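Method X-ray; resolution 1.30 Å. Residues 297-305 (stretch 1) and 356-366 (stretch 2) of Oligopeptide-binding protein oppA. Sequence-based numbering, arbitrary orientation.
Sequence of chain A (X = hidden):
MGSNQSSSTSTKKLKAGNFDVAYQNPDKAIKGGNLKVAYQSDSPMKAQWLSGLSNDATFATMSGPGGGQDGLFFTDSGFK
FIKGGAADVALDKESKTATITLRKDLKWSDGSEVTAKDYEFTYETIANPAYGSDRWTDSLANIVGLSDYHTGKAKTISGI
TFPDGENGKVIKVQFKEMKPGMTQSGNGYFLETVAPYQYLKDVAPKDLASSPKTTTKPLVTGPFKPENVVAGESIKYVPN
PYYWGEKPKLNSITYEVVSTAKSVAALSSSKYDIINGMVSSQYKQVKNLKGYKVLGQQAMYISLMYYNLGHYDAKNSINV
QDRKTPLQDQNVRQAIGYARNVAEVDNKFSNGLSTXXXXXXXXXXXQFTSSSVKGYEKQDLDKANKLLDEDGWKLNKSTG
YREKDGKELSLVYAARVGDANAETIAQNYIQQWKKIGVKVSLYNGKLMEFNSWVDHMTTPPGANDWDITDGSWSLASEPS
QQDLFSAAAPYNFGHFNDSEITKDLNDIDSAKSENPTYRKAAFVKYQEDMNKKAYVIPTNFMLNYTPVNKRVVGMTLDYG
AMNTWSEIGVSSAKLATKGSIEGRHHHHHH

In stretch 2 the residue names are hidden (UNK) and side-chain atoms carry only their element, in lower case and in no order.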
# COMPACT_ATOMS: atom_id res chain seq x y z
N GLN A 297 7.22 16.15 0.03
CA GLN A 297 5.93 16.02 -0.62
C GLN A 297 4.87 15.62 0.41
O GLN A 297 5.16 15.06 1.43
CB GLN A 297 5.98 14.98 -1.77
CG GLN A 297 6.18 13.51 -1.24
CD GLN A 297 6.34 12.38 -2.28
OE1 GLN A 297 6.48 11.30 -1.88
NE2 GLN A 297 6.40 12.68 -3.54
N GLN A 298 3.62 15.92 0.10
CA GLN A 298 2.49 15.28 0.80
C GLN A 298 2.51 13.80 0.53
O GLN A 298 2.58 13.40 -0.58
CB GLN A 298 1.16 15.82 0.32
CG GLN A 298 0.94 17.29 0.56
CD GLN A 298 -0.49 17.70 0.20
OE1 GLN A 298 -0.84 17.68 -0.92
NE2 GLN A 298 -1.28 17.96 1.20
N ALA A 299 2.56 13.00 1.57
CA ALA A 299 2.64 11.54 1.41
C ALA A 299 1.22 11.01 1.01
O ALA A 299 0.23 11.38 1.56
CB ALA A 299 3.16 10.88 2.65
N MET A 300 1.22 10.14 0.06
CA MET A 300 -0.04 9.48 -0.25
C MET A 300 -0.07 8.26 0.69
O MET A 300 0.43 7.21 0.36
CB MET A 300 -0.04 9.07 -1.71
CG MET A 300 -1.44 9.12 -2.28
SD MET A 300 -1.29 9.62 -4.00
CE MET A 300 -0.19 8.39 -4.40
N TYR A 301 -0.48 8.54 1.93
CA TYR A 301 -0.20 7.64 3.09
C TYR A 301 -1.28 7.73 4.14
O TYR A 301 -1.83 8.76 4.39
CB TYR A 301 1.14 8.09 3.73
CG TYR A 301 1.60 7.38 5.02
CD1 TYR A 301 2.45 6.32 4.99
CD2 TYR A 301 1.16 7.83 6.26
CE1 TYR A 301 2.91 5.74 6.19
CE2 TYR A 301 1.58 7.26 7.42
CZ TYR A 301 2.45 6.22 7.36
OH TYR A 301 2.90 5.64 8.52
N ILE A 302 -1.49 6.58 4.80
CA ILE A 302 -2.27 6.53 6.03
C ILE A 302 -1.67 5.45 6.89
O ILE A 302 -1.29 4.37 6.43
CB ILE A 302 -3.80 6.23 5.75
CG1 ILE A 302 -4.69 6.27 7.01
CG2 ILE A 302 -4.05 4.86 5.06
CD1 ILE A 302 -4.76 7.62 7.61
N SER A 303 -1.59 5.75 8.17
CA SER A 303 -1.42 4.72 9.21
C SER A 303 -2.71 4.58 10.04
O SER A 303 -3.41 5.50 10.20
CB SER A 303 -0.19 4.92 10.10
OG SER A 303 -0.33 6.15 10.83
N LEU A 304 -2.91 3.38 10.55
CA LEU A 304 -4.16 3.03 11.22
C LEU A 304 -3.96 1.84 12.12
O LEU A 304 -3.13 1.04 11.93
CB LEU A 304 -5.31 2.79 10.20
CG LEU A 304 -5.19 1.49 9.41
CD1 LEU A 304 -6.53 1.32 8.67
CD2 LEU A 304 -4.00 1.51 8.38
N MET A 305 -4.77 1.83 13.15
CA MET A 305 -4.80 0.73 14.07
C MET A 305 -5.96 -0.23 13.68
O MET A 305 -7.08 0.15 13.50
CB MET A 305 -5.04 1.31 15.49
CG MET A 305 -5.06 0.23 16.61
SD MET A 305 -4.91 0.95 18.29
CE MET A 305 -6.45 1.93 18.38
N UNK A 356 -1.91 13.90 13.42
CA UNK A 356 -2.94 12.92 13.81
C UNK A 356 -4.11 12.97 12.81
O UNK A 356 -4.62 14.05 12.53
c UNK A 356 -1.53 14.76 14.58
c UNK A 356 -2.15 14.07 15.78
c UNK A 356 -3.43 13.43 15.19
N UNK A 357 -4.46 11.82 12.27
CA UNK A 357 -5.51 11.73 11.26
C UNK A 357 -6.90 11.78 11.89
O UNK A 357 -7.14 11.22 12.88
c UNK A 357 -5.36 10.40 10.46
N UNK A 358 -7.80 12.49 11.22
CA UNK A 358 -9.22 12.53 11.59
C UNK A 358 -10.07 11.46 10.89
O UNK A 358 -11.17 11.23 11.26
c UNK A 358 -9.83 13.94 11.26
o UNK A 358 -8.96 13.92 9.06
n UNK A 358 -10.99 14.75 9.32
c UNK A 358 -9.88 14.22 9.77
N UNK A 359 -9.50 10.88 9.86
CA UNK A 359 -10.19 9.91 8.98
C UNK A 359 -9.16 9.14 8.14
O UNK A 359 -8.01 9.35 8.25
o UNK A 359 -10.50 11.07 6.91
c UNK A 359 -11.18 10.63 8.06
N UNK A 360 -9.66 8.21 7.33
CA UNK A 360 -8.82 7.38 6.48
C UNK A 360 -8.43 7.99 5.12
O UNK A 360 -7.64 7.46 4.44
c UNK A 360 -8.44 4.79 8.19
c UNK A 360 -10.68 3.98 7.26
c UNK A 360 -9.49 6.01 6.25
c UNK A 360 -9.77 5.20 7.56
N UNK A 361 -8.99 9.13 4.80
CA UNK A 361 -8.71 9.79 3.50
C UNK A 361 -7.69 10.93 3.70
O UNK A 361 -8.01 11.90 4.34
c UNK A 361 -10.67 8.08 1.66
c UNK A 361 -9.63 11.00 1.51
c UNK A 361 -9.99 10.34 2.85
c UNK A 361 -11.08 9.22 2.65
N UNK A 362 -6.53 10.84 3.13
CA UNK A 362 -5.48 11.80 3.46
C UNK A 362 -5.58 13.14 2.68
O UNK A 362 -6.23 13.19 1.71
c UNK A 362 -4.54 10.17 2.01
c UNK A 362 -4.17 11.07 3.11
c UNK A 362 -5.97 9.69 2.37
N UNK A 363 -4.87 14.14 3.16
CA UNK A 363 -4.95 15.52 2.60
C UNK A 363 -4.60 15.65 1.14
O UNK A 363 -5.12 16.49 0.52
c UNK A 363 -3.92 16.31 3.45
c UNK A 363 -4.14 14.11 4.47
c UNK A 363 -3.88 15.61 4.78
N UNK A 364 -3.72 14.81 0.63
CA UNK A 364 -3.41 14.85 -0.80
C UNK A 364 -4.68 14.77 -1.69
O UNK A 364 -4.74 15.34 -2.72
c UNK A 364 -2.36 13.79 -1.20
c UNK A 364 -2.88 12.35 -0.98
c UNK A 364 -1.87 14.06 -2.65
c UNK A 364 -0.63 13.43 -2.96
N UNK A 365 -5.70 14.04 -1.22
CA UNK A 365 -7.00 13.94 -1.90
C UNK A 365 -7.96 15.03 -1.40
O UNK A 365 -8.93 14.80 -0.80
c UNK A 365 -5.35 10.43 -3.88
c UNK A 365 -6.17 11.41 -3.45
c UNK A 365 -6.70 11.41 -2.18
c UNK A 365 -6.44 10.35 -1.36
c UNK A 365 -5.07 9.35 -3.07
c UNK A 365 -7.60 12.53 -1.71
c UNK A 365 -5.61 9.28 -1.81
N UNK A 366 -7.58 16.26 -1.69
CA UNK A 366 -8.14 17.43 -1.05
C UNK A 366 -9.62 17.59 -1.35
O UNK A 366 -10.33 18.08 -0.51
c UNK A 366 -7.39 18.68 -1.53
c UNK A 366 -7.31 22.49 -0.85
n UNK A 366 -8.63 23.05 -0.60
c UNK A 366 -8.00 20.00 -1.03
c UNK A 366 -7.32 21.21 -1.71
O HOH W 1 -3.95 19.01 0.11
O HOH W 2 -3.49 17.91 -2.64
O HOH W 3 -1.45 13.30 2.08

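Position 356 has three side-chain carbons that close a ring onto the backbone N. It lies out of reach of stretch 1. This is Pro356.

Position 357 has a single side-chain carbon, its CB, and its CA-to-CB bond points toward stretch 1. CB sits 4.0 Å from CD1 of Ile302. One carbon and nothing more makes it Ala357.

Position 358 has two carbons, the second carrying one oxygen and one nitrogen. That is a carboxamide on a short stem, so Asn358. It makes no contact with stretch 1.

Position 359 has one carbon and then one oxygen, and its CA-to-CB bond points away from stretch 1. Its backbone O lies 3.7 Å from CD1 of Ile302. The hydroxymethyl group identifies Ser359. Its OG accepts a hydrogen bond from the backbone N of position 361, at 3.2 Å.

Position 360 has four carbons, forked at the second. CA-to-CB points sideways, but the end of the chain comes nearer to Ile302 and Leu304. This is Leu360. Its CD2 is 4.0 Å from CD1 of Leu304 and 4.2 Å from CG1 of Ile302.

Position 361 also has four carbons, but the fork is at the first and one arm is two carbons long. This is Ile361. Its CA-to-CB bond points away, and it does not touch stretch 1.

Position 362 has three carbons in a ring closed onto its N. Its CB packs 3.5 Å from the backbone O of Tyr301. It is Pro362.

Position 363 repeats the closed three-carbon ring. Its CB is 3.8 Å from NE2 of Gln298. It is Pro363.

Position 364 has four carbons, forked at the first, with one two-carbon arm. Its CA-to-CB bond points toward stretch 1. It touches Gln298, Ala299 and Met300. This is Ile364. Its CG2 lies 3.8 Å from CG of Met300.

Position 365 has one carbon followed by a six-carbon ring. The ring approaches Met300. An all-carbon ring with no hydroxyl oxygen is Phe365. CZ is 3.7 Å from CG of Met300, and SD of Met300 lies obliquely 4.9 Å from the ring centroid. Its N bonds to O of Pro362 at 3.1 Å, closing a turn.

Position 366 has four carbons in a row ending in nitrogen. The end leads away from stretch 1. It is Lys366.

No direct hydrogen bond joins the stretches. Apolar side chains pack around Ile302 and Met300. The whole contact buries 512 Å², both sides summed. Three waters bridge the polar groups. Water 1 links Gln298 NE2 to Pro363 O, water 2 links Gln298 OE1 to Ile364 O, and water 3 links Ala299 O to Ile364 N.

Stretch 2, residues 356-366: PANSLIPPIFK
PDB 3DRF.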